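Local structure of adenylate cyclase-like protein (4QO6) at residues 86-91 against 105-110; 139-144 against 156-161; 165-170 against 193-198. The protein is CdsD, a structural protein of the inner membrane ring of the chlamydial type III secretion system, represented here by part of its periplasmic region. One frame throughout, in Å; residues are numbered along the deposited sequence.

In the fold
The three contacts follow one another along the chain, each closing before the next opens. Contact 1 belongs to the periplasmic PD2 domain. Contacts 2 and 3 belong to the BON domain. These two have centres about 10 Å apart and share one three-stranded sheet, ordered 157-161, 164-172, 194-202. Contact 2 packs helix 137-150 on its first strand, and contact 3 pairs its other two. Contact 1 is about 17 Å from contact 2 and about 22 Å from contact 3, between centres. Tyr106 packs on Phe160, and Glu110 probably hydrogen-bonds Gln139, so consecutive modules of this extended periplasmic region touch directly.

Contact 1. Residues 86-91 against 105-110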
loop_
_atom_site.group_PDB
_atom_site.type_symbol
_atom_site.label_atom_id
_atom_site.label_comp_id
_atom_site.label_asym_id
_atom_site.label_seq_id
_atom_site.Cartn_x
_atom_site.Cartn_y
_atom_site.Cartn_z
ATOM N N PRO A 86 4.751 12.382 13.517
ATOM C CA PRO A 86 4.751 11.154 14.353
ATOM C C PRO A 86 3.494 10.275 14.155
ATOM O O PRO A 86 3.565 9.018 14.143
ATOM C CB PRO A 86 4.808 11.713 15.777
ATOM C CG PRO A 86 4.112 13.063 15.681
ATOM C CD PRO A 86 4.408 13.598 14.294
ATOM N N GLU A 87 2.355 10.934 13.980
ATOM C CA GLU A 87 1.111 10.237 13.640
ATOM C C GLU A 87 1.251 9.312 12.381
ATOM O O GLU A 87 0.693 8.223 12.355
ATOM C CB GLU A 87 -0.018 11.284 13.506
ATOM C CG GLU A 87 -1.443 10.757 13.328
ATOM C CD GLU A 87 -2.171 10.395 14.622
ATOM O OE1 GLU A 87 -1.511 10.261 15.678
ATOM O OE2 GLU A 87 -3.416 10.220 14.575
ATOM N N PHE A 88 2.025 9.711 11.357
ATOM C CA PHE A 88 2.016 8.986 10.061
ATOM C C PHE A 88 3.311 8.367 9.585
ATOM O O PHE A 88 3.374 7.933 8.466
ATOM C CB PHE A 88 1.496 9.888 8.940
ATOM C CG PHE A 88 0.222 10.565 9.275
ATOM C CD1 PHE A 88 -0.873 9.831 9.688
ATOM C CD2 PHE A 88 0.110 11.919 9.176
ATOM C CE1 PHE A 88 -2.056 10.447 10.013
ATOM C CE2 PHE A 88 -1.068 12.551 9.511
ATOM C CZ PHE A 88 -2.150 11.811 9.935
ATOM N N LYS A 89 4.325 8.272 10.420
ATOM C CA LYS A 89 5.636 7.940 9.885
ATOM C C LYS A 89 5.740 6.501 9.259
ATOM O O LYS A 89 6.585 6.311 8.370
ATOM C CB LYS A 89 6.763 8.284 10.881
ATOM C CG LYS A 89 6.693 7.593 12.243
ATOM C CD LYS A 89 8.094 7.445 12.833
ATOM C CE LYS A 89 8.094 7.316 14.348
ATOM N NZ LYS A 89 8.072 8.660 14.988
ATOM N N GLY A 90 4.886 5.538 9.650
ATOM C CA GLY A 90 4.831 4.224 8.945
ATOM C C GLY A 90 4.117 4.222 7.542
ATOM O O GLY A 90 4.009 3.200 6.878
ATOM N N ILE A 91 3.636 5.380 7.111
ATOM C CA ILE A 91 2.912 5.572 5.864
ATOM C C ILE A 91 3.878 6.110 4.770
ATOM O O ILE A 91 4.592 7.088 4.991
ATOM C CB ILE A 91 1.807 6.642 6.096
ATOM C CG1 ILE A 91 0.897 6.285 7.292
ATOM C CG2 ILE A 91 1.013 6.931 4.814
ATOM C CD1 ILE A 91 0.175 4.961 7.132
ATOM N N GLY A 105 0.726 1.323 3.893
ATOM C CA GLY A 105 1.191 1.136 5.279
ATOM C C GLY A 105 0.038 0.782 6.222
ATOM O O GLY A 105 -1.059 0.472 5.761
ATOM N N TYR A 106 0.279 0.880 7.537
ATOM C CA TYR A 106 -0.683 0.547 8.598
ATOM C C TYR A 106 -1.019 1.760 9.432
ATOM O O TYR A 106 -0.154 2.538 9.677
ATOM C CB TYR A 106 -0.077 -0.529 9.555
ATOM C CG TYR A 106 0.172 -1.819 8.850
ATOM C CD1 TYR A 106 -0.865 -2.700 8.615
ATOM C CD2 TYR A 106 1.432 -2.130 8.353
ATOM C CE1 TYR A 106 -0.653 -3.869 7.902
ATOM C CE2 TYR A 106 1.653 -3.307 7.667
ATOM C CZ TYR A 106 0.614 -4.169 7.455
ATOM O OH TYR A 106 0.837 -5.331 6.759
ATOM N N LEU A 107 -2.266 1.913 9.839
ATOM C CA LEU A 107 -2.694 2.855 10.887
ATOM C C LEU A 107 -3.447 2.003 11.908
ATOM O O LEU A 107 -3.845 0.875 11.608
ATOM C CB LEU A 107 -3.631 3.986 10.362
ATOM C CG LEU A 107 -2.956 4.974 9.393
ATOM C CD1 LEU A 107 -3.895 5.902 8.665
ATOM C CD2 LEU A 107 -1.915 5.780 10.145
ATOM N N LYS A 108 -3.626 2.548 13.103
ATOM C CA LYS A 108 -4.124 1.795 14.239
ATOM C C LYS A 108 -5.617 1.737 14.146
ATOM O O LYS A 108 -6.156 0.665 14.243
ATOM C CB LYS A 108 -3.691 2.440 15.556
ATOM C CG LYS A 108 -4.039 1.645 16.800
ATOM C CD LYS A 108 -2.896 0.741 17.245
ATOM C CE LYS A 108 -3.354 -0.260 18.308
ATOM N NZ LYS A 108 -2.405 -1.404 18.461
ATOM N N THR A 109 -6.268 2.881 13.911
ATOM C CA THR A 109 -7.732 2.994 13.937
ATOM C C THR A 109 -8.321 3.796 12.782
ATOM O O THR A 109 -7.588 4.500 12.095
ATOM C CB THR A 109 -8.178 3.731 15.226
ATOM O OG1 THR A 109 -7.487 4.991 15.325
ATOM C CG2 THR A 109 -7.891 2.874 16.454
ATOM N N GLU A 110 -9.646 3.736 12.614
ATOM C CA GLU A 110 -10.371 4.573 11.621
ATOM C C GLU A 110 -10.222 6.084 11.847
ATOM O O GLU A 110 -10.411 6.880 10.914
ATOM C CB GLU A 110 -11.886 4.271 11.585
ATOM C CG GLU A 110 -12.285 2.961 10.935
ATOM C CD GLU A 110 -12.935 1.964 11.904
ATOM O OE1 GLU A 110 -13.592 2.380 12.899
ATOM O OE2 GLU A 110 -12.808 0.742 11.661
#
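Ile91 and Gly105 bring the two backbones closest, with CA atoms 4.8 Å apart. The segments then diverge: the CA atoms of Phe88 and Leu107 are 7.8 Å apart. No hydrogen bond joins them. Residues 88-91 form a type I beta turn, closed by Ile91 N to Phe88 O at 2.9 Å. The carbonyl oxygen of Gly90 lies 3.8 Å from Gly105 CA. The backbone angles of Gly105 (phi 128°, psi -166°) are readily taken by glycine.

The turn leads from helix 71-83 into strand 92-95, an outer strand of the PD2 sheet. Strand 100-107 is the middle one, and its Gly105 and Leu107 make backbone hydrogen bonds with Ile135 of strand 130-136. The contact thus packs this loop against the end of the central strand.

The Ile91 and Leu107 side chains cross at about a right angle. Ile91 CG1, the branch that carries CD1, lies anti to the carbonyl carbon (chi1 -54°). Ile91 CD1 meets Leu107 CD2 at 3.8 Å and Tyr106 O at 3.5 Å. Leu107 CD2 also lies at the Phe88 ring edge, 4.2 Å from Phe88 CD1. The Phe88 ring also touches Cys115 and Leu116 of helix 110-123 and meets the ring of Tyr119.

Contact 2. Residues 139-144 against 156-161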
loop_
_atom_site.group_PDB
_atom_site.type_symbol
_atom_site.label_atom_id
_atom_site.label_comp_id
_atom_site.label_asym_id
_atom_site.label_seq_id
_atom_site.Cartn_x
_atom_site.Cartn_y
_atom_site.Cartn_z
ATOM N N GLN A 139 -9.574 -2.825 11.943
ATOM C CA GLN A 139 -10.389 -3.609 10.998
ATOM C C GLN A 139 -9.890 -5.037 10.787
ATOM O O GLN A 139 -10.684 -5.979 10.657
ATOM C CB GLN A 139 -10.532 -2.889 9.649
ATOM C CG GLN A 139 -11.475 -1.704 9.741
ATOM C CD GLN A 139 -11.403 -0.742 8.546
ATOM O OE1 GLN A 139 -10.887 -1.081 7.467
ATOM N NE2 GLN A 139 -11.923 0.479 8.745
ATOM N N VAL A 140 -8.583 -5.210 10.747
ATOM C CA VAL A 140 -8.003 -6.523 10.477
ATOM C C VAL A 140 -8.246 -7.430 11.665
ATOM O O VAL A 140 -8.390 -8.630 11.504
ATOM C CB VAL A 140 -6.500 -6.446 10.261
ATOM C CG1 VAL A 140 -5.921 -7.837 10.012
ATOM C CG2 VAL A 140 -6.211 -5.544 9.064
ATOM N N MET A 141 -8.325 -6.824 12.841
ATOM C CA MET A 141 -8.481 -7.556 14.061
ATOM C C MET A 141 -9.921 -8.103 14.184
ATOM O O MET A 141 -10.075 -9.244 14.552
ATOM C CB MET A 141 -8.096 -6.675 15.271
ATOM C CG MET A 141 -7.215 -7.405 16.275
ATOM S SD MET A 141 -7.095 -6.538 17.839
ATOM C CE MET A 141 -5.735 -5.384 17.565
ATOM N N LYS A 142 -10.952 -7.291 13.910
ATOM C CA LYS A 142 -12.359 -7.808 13.677
ATOM C C LYS A 142 -12.377 -8.970 12.640
ATOM O O LYS A 142 -12.984 -10.015 12.826
ATOM C CB LYS A 142 -13.307 -6.655 13.261
ATOM C CG LYS A 142 -14.540 -7.011 12.392
ATOM C CD LYS A 142 -15.779 -7.487 13.181
ATOM C CE LYS A 142 -17.095 -7.487 12.372
ATOM N NZ LYS A 142 -17.408 -8.775 11.687
ATOM N N ALA A 143 -11.659 -8.837 11.556
ATOM C CA ALA A 143 -11.704 -9.939 10.583
ATOM C C ALA A 143 -11.164 -11.223 11.236
ATOM O O ALA A 143 -11.800 -12.262 11.132
ATOM C CB ALA A 143 -10.944 -9.606 9.337
ATOM N N LEU A 144 -10.006 -11.125 11.918
ATOM C CA LEU A 144 -9.339 -12.256 12.567
ATOM C C LEU A 144 -10.193 -12.886 13.680
ATOM O O LEU A 144 -10.338 -14.059 13.732
ATOM C CB LEU A 144 -8.006 -11.785 13.192
ATOM C CG LEU A 144 -6.851 -11.297 12.277
ATOM C CD1 LEU A 144 -5.760 -10.555 13.044
ATOM C CD2 LEU A 144 -6.237 -12.435 11.483
ATOM N N VAL A 156 -9.555 -18.412 21.676
ATOM C CA VAL A 156 -8.288 -17.778 21.282
ATOM C C VAL A 156 -8.425 -16.287 20.978
ATOM O O VAL A 156 -9.364 -15.851 20.258
ATOM C CB VAL A 156 -7.748 -18.462 20.035
ATOM C CG1 VAL A 156 -6.440 -17.829 19.540
ATOM C CG2 VAL A 156 -7.589 -19.938 20.325
ATOM N N HIS A 157 -7.478 -15.516 21.517
ATOM C CA HIS A 157 -7.491 -14.066 21.435
ATOM C C HIS A 157 -6.430 -13.591 20.478
ATOM O O HIS A 157 -5.428 -14.239 20.311
ATOM C CB HIS A 157 -7.327 -13.457 22.821
ATOM C CG HIS A 157 -8.520 -13.692 23.690
ATOM N ND1 HIS A 157 -8.836 -14.936 24.201
ATOM C CD2 HIS A 157 -9.523 -12.865 24.072
ATOM C CE1 HIS A 157 -9.960 -14.852 24.895
ATOM N NE2 HIS A 157 -10.398 -13.606 24.826
ATOM N N VAL A 158 -6.661 -12.466 19.819
ATOM C CA VAL A 158 -5.703 -11.996 18.811
ATOM C C VAL A 158 -5.365 -10.517 19.001
ATOM O O VAL A 158 -6.219 -9.717 19.393
ATOM C CB VAL A 158 -6.204 -12.286 17.381
ATOM C CG1 VAL A 158 -7.500 -11.536 17.082
ATOM C CG2 VAL A 158 -5.138 -11.942 16.368
ATOM N N SER A 159 -4.093 -10.178 18.813
ATOM C CA SER A 159 -3.710 -8.781 18.594
ATOM C C SER A 159 -3.062 -8.628 17.230
ATOM O O SER A 159 -2.522 -9.576 16.661
ATOM C CB SER A 159 -2.812 -8.233 19.711
ATOM O OG SER A 159 -1.509 -8.761 19.643
ATOM N N PHE A 160 -3.103 -7.420 16.709
ATOM C CA PHE A 160 -2.575 -7.147 15.365
ATOM C C PHE A 160 -1.921 -5.772 15.261
ATOM O O PHE A 160 -2.576 -4.749 15.496
ATOM C CB PHE A 160 -3.655 -7.237 14.316
ATOM C CG PHE A 160 -3.137 -7.035 12.940
ATOM C CD1 PHE A 160 -2.430 -8.052 12.308
ATOM C CD2 PHE A 160 -3.313 -5.813 12.282
ATOM C CE1 PHE A 160 -1.912 -7.860 11.057
ATOM C CE2 PHE A 160 -2.805 -5.634 11.009
ATOM C CZ PHE A 160 -2.107 -6.668 10.397
ATOM N N THR A 161 -0.631 -5.750 14.963
ATOM C CA THR A 161 0.071 -4.487 14.704
ATOM C C THR A 161 1.154 -4.708 13.647
ATOM O O THR A 161 1.903 -5.668 13.732
ATOM C CB THR A 161 0.745 -3.841 15.951
ATOM O OG1 THR A 161 2.020 -4.417 16.151
ATOM C CG2 THR A 161 -0.061 -4.019 17.243
#
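Val140 and Phe160 form a CH-pi contact between helix 137-150 and strand 157-161. Val140 CG1 sits over the middle of the ring, 3.8 Å from the Phe160 centroid and almost on the ring normal. CB of Phe160 points toward the helix, and CG is anti to the backbone N (chi1 -177°). The helix and strand run nearly antiparallel, at 153°, and their axes approach to 8.1 Å.

Leu144, one helical turn after Val140, can be followed outward. Its CB lies 3.9 Å from Val158 CG1. CG, anti to the carbonyl carbon, stands farther from that methyl. CD1 is the branch that makes contact: it reaches Val158 CG2 at 3.7 Å and also touches Phe160 CB. The side chain crosses both Val158 and Phe160 at about a right angle. CD1 thus touches two residues whose CB atoms both point toward the helix.

Met141 covers the flank. Its CG packs against Phe160 CB and Val158 CG1. SD passes 3.6 Å from Val158 O. The bend at chi3 (-86°) then sets CE, 3.4 Å from Phe160 N.

Ile192 touches Val140, Leu144 and Phe160, and Leu186 of helix 176-187 touches Leu144. The layer therefore belongs to the alpha-beta core of the BON domain, with helices packed on one face of the sheet. No hydrogen bond or salt bridge crosses between helix and strand. Their cohesion rests on hydrophobic burial and dispersion, with one valine methyl over an aromatic face and apolar side chains beside it.

Contact 3. Residues 165-170 against 193-198; sequences AVLTGY and RAVKNF
Leu167 and Val195 meet on the face of the sheet that also bears Ala165 and Asn197. Leu167 CG is anti to the carbonyl carbon (chi1 -51°), and CD1 comes within 3.5 Å of Val195 CG1. The two side chains cross obliquely. Val195 CG1 is anti to its own backbone N, directed toward Leu167. The other branch, CG2, packs 4.1 Å from Ala165 CB. Val195 thus spans two residues of the neighbouring strand, one with each methyl. This face is covered by helix 176-187, where Val183 touches Leu167 and Gln187 touches Val195. Asn197 lies beside Phe179 of that helix, and its OD1 accepts a hydrogen bond from Val199 N.

Val166 and Lys196 point to the other face. Lys196 lays its CB near Ala165 O, but the chain bends at chi2 and chi4 and its amine turns off from the neighbouring strand. Val166 CG1 approaches the Phe198 ring in its plane, at the edge, 3.7 Å from CD2 of Phe198. Phe198 CB lies 3.4 Å from Leu167 O, the carbonyl that accepts the bond from Phe198 N.

Four backbone bonds hold the strands in register. Ala165 N bonds Ala194 O, and Lys196 N bonds Ala165 O. The bond from Leu167 N to Lys196 O (2.9 Å) is nearly straight, 173° at the hydrogen. Phe198 N closes the series on Leu167 O at 2.8 Å. Residues 194-197 run parallel to 165-168, their axes approaching to 4.6 Å at 19°. Strand 164-172, helix 176-187 and strand 194-202 make a beta-alpha-beta crossover, the unit that completes the sheet of this BON domain.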
loop_
_atom_site.group_PDB
_atom_site.type_symbol
_atom_site.label_atom_id
_atom_site.label_comp_id
_atom_site.label_asym_id
_atom_site.label_seq_id
_atom_site.Cartn_x
_atom_site.Cartn_y
_atom_site.Cartn_z
ATOM N N ALA A 165 0.167 -10.586 13.383
ATOM C CA ALA A 165 -0.878 -11.176 14.227
ATOM C C ALA A 165 -0.301 -12.046 15.377
ATOM O O ALA A 165 0.403 -13.024 15.097
ATOM C CB ALA A 165 -1.763 -12.055 13.360
ATOM N N VAL A 166 -0.701 -11.755 16.610
ATOM C CA VAL A 166 -0.311 -12.539 17.796
ATOM C C VAL A 166 -1.516 -13.288 18.423
ATOM O O VAL A 166 -2.528 -12.685 18.801
ATOM C CB VAL A 166 0.364 -11.673 18.911
ATOM C CG1 VAL A 166 0.877 -12.549 20.031
ATOM C CG2 VAL A 166 1.568 -10.868 18.414
ATOM N N LEU A 167 -1.370 -14.604 18.557
ATOM C CA LEU A 167 -2.385 -15.464 19.154
ATOM C C LEU A 167 -1.983 -15.976 20.543
ATOM O O LEU A 167 -0.873 -16.479 20.750
ATOM C CB LEU A 167 -2.634 -16.654 18.255
ATOM C CG LEU A 167 -2.901 -16.297 16.798
ATOM C CD1 LEU A 167 -2.919 -17.566 15.981
ATOM C CD2 LEU A 167 -4.193 -15.501 16.643
ATOM N N THR A 168 -2.927 -15.881 21.465
ATOM C CA THR A 168 -2.772 -16.408 22.809
ATOM C C THR A 168 -4.057 -17.096 23.255
ATOM O O THR A 168 -5.124 -16.860 22.705
ATOM C CB THR A 168 -2.562 -15.262 23.778
ATOM O OG1 THR A 168 -3.582 -14.276 23.527
ATOM C CG2 THR A 168 -1.158 -14.656 23.568
ATOM N N GLY A 169 -3.958 -17.912 24.293
ATOM C CA GLY A 169 -5.125 -18.580 24.833
ATOM C C GLY A 169 -4.811 -20.031 24.962
ATOM O O GLY A 169 -3.632 -20.421 25.021
ATOM N N TYR A 170 -5.873 -20.830 25.005
ATOM C CA TYR A 170 -5.770 -22.273 25.248
ATOM C C TYR A 170 -6.681 -23.049 24.304
ATOM O O TYR A 170 -7.767 -22.620 24.059
ATOM C CB TYR A 170 -6.197 -22.583 26.676
ATOM C CG TYR A 170 -5.419 -21.900 27.769
ATOM C CD1 TYR A 170 -4.266 -22.478 28.299
ATOM C CD2 TYR A 170 -5.877 -20.734 28.320
ATOM C CE1 TYR A 170 -3.563 -21.874 29.326
ATOM C CE2 TYR A 170 -5.189 -20.106 29.336
ATOM C CZ TYR A 170 -4.042 -20.669 29.846
ATOM O OH TYR A 170 -3.384 -20.007 30.857
ATOM N N ARG A 193 1.319 -10.163 7.376
ATOM C CA ARG A 193 2.657 -10.663 7.023
ATOM C C ARG A 193 3.136 -11.825 7.898
ATOM O O ARG A 193 3.876 -12.691 7.434
ATOM C CB ARG A 193 3.695 -9.544 7.145
ATOM C CG ARG A 193 3.595 -8.439 6.110
ATOM C CD ARG A 193 4.347 -7.215 6.606
ATOM N NE ARG A 193 4.421 -6.146 5.613
ATOM C CZ ARG A 193 5.011 -4.961 5.809
ATOM N NH1 ARG A 193 5.594 -4.658 6.973
ATOM N NH2 ARG A 193 5.012 -4.062 4.831
ATOM N N ALA A 194 2.764 -11.833 9.166
ATOM C CA ALA A 194 3.175 -12.915 10.072
ATOM C C ALA A 194 2.133 -13.202 11.140
ATOM O O ALA A 194 1.499 -12.243 11.692
ATOM C CB ALA A 194 4.482 -12.540 10.762
ATOM N N VAL A 195 1.986 -14.495 11.464
ATOM C CA VAL A 195 1.213 -14.910 12.667
ATOM C C VAL A 195 2.139 -15.486 13.722
ATOM O O VAL A 195 2.857 -16.417 13.442
ATOM C CB VAL A 195 0.152 -15.964 12.341
ATOM C CG1 VAL A 195 -0.619 -16.354 13.607
ATOM C CG2 VAL A 195 -0.797 -15.428 11.264
ATOM N N LYS A 196 2.168 -14.897 14.906
ATOM C CA LYS A 196 2.925 -15.443 16.027
ATOM C C LYS A 196 1.955 -16.216 16.925
ATOM O O LYS A 196 1.124 -15.603 17.595
ATOM C CB LYS A 196 3.571 -14.338 16.878
ATOM C CG LYS A 196 4.632 -13.455 16.212
ATOM C CD LYS A 196 6.012 -14.093 16.205
ATOM C CE LYS A 196 7.048 -13.183 15.529
ATOM N NZ LYS A 196 7.882 -13.905 14.514
ATOM N N ASN A 197 2.109 -17.543 16.956
ATOM C CA ASN A 197 1.262 -18.441 17.735
ATOM C C ASN A 197 1.794 -18.833 19.139
ATOM O O ASN A 197 2.717 -19.608 19.225
ATOM C CB ASN A 197 1.050 -19.686 16.894
ATOM C CG ASN A 197 0.048 -20.633 17.484
ATOM O OD1 ASN A 197 -0.595 -20.350 18.469
ATOM N ND2 ASN A 197 -0.080 -21.764 16.873
ATOM N N PHE A 198 1.205 -18.303 20.221
ATOM C CA PHE A 198 1.582 -18.673 21.601
ATOM C C PHE A 198 0.506 -19.520 22.354
ATOM O O PHE A 198 0.583 -19.752 23.575
ATOM C CB PHE A 198 1.916 -17.433 22.411
ATOM C CG PHE A 198 3.107 -16.657 21.872
ATOM C CD1 PHE A 198 4.390 -17.127 22.039
ATOM C CD2 PHE A 198 2.934 -15.451 21.200
ATOM C CE1 PHE A 198 5.479 -16.422 21.540
ATOM C CE2 PHE A 198 4.023 -14.735 20.706
ATOM C CZ PHE A 198 5.298 -15.223 20.874
#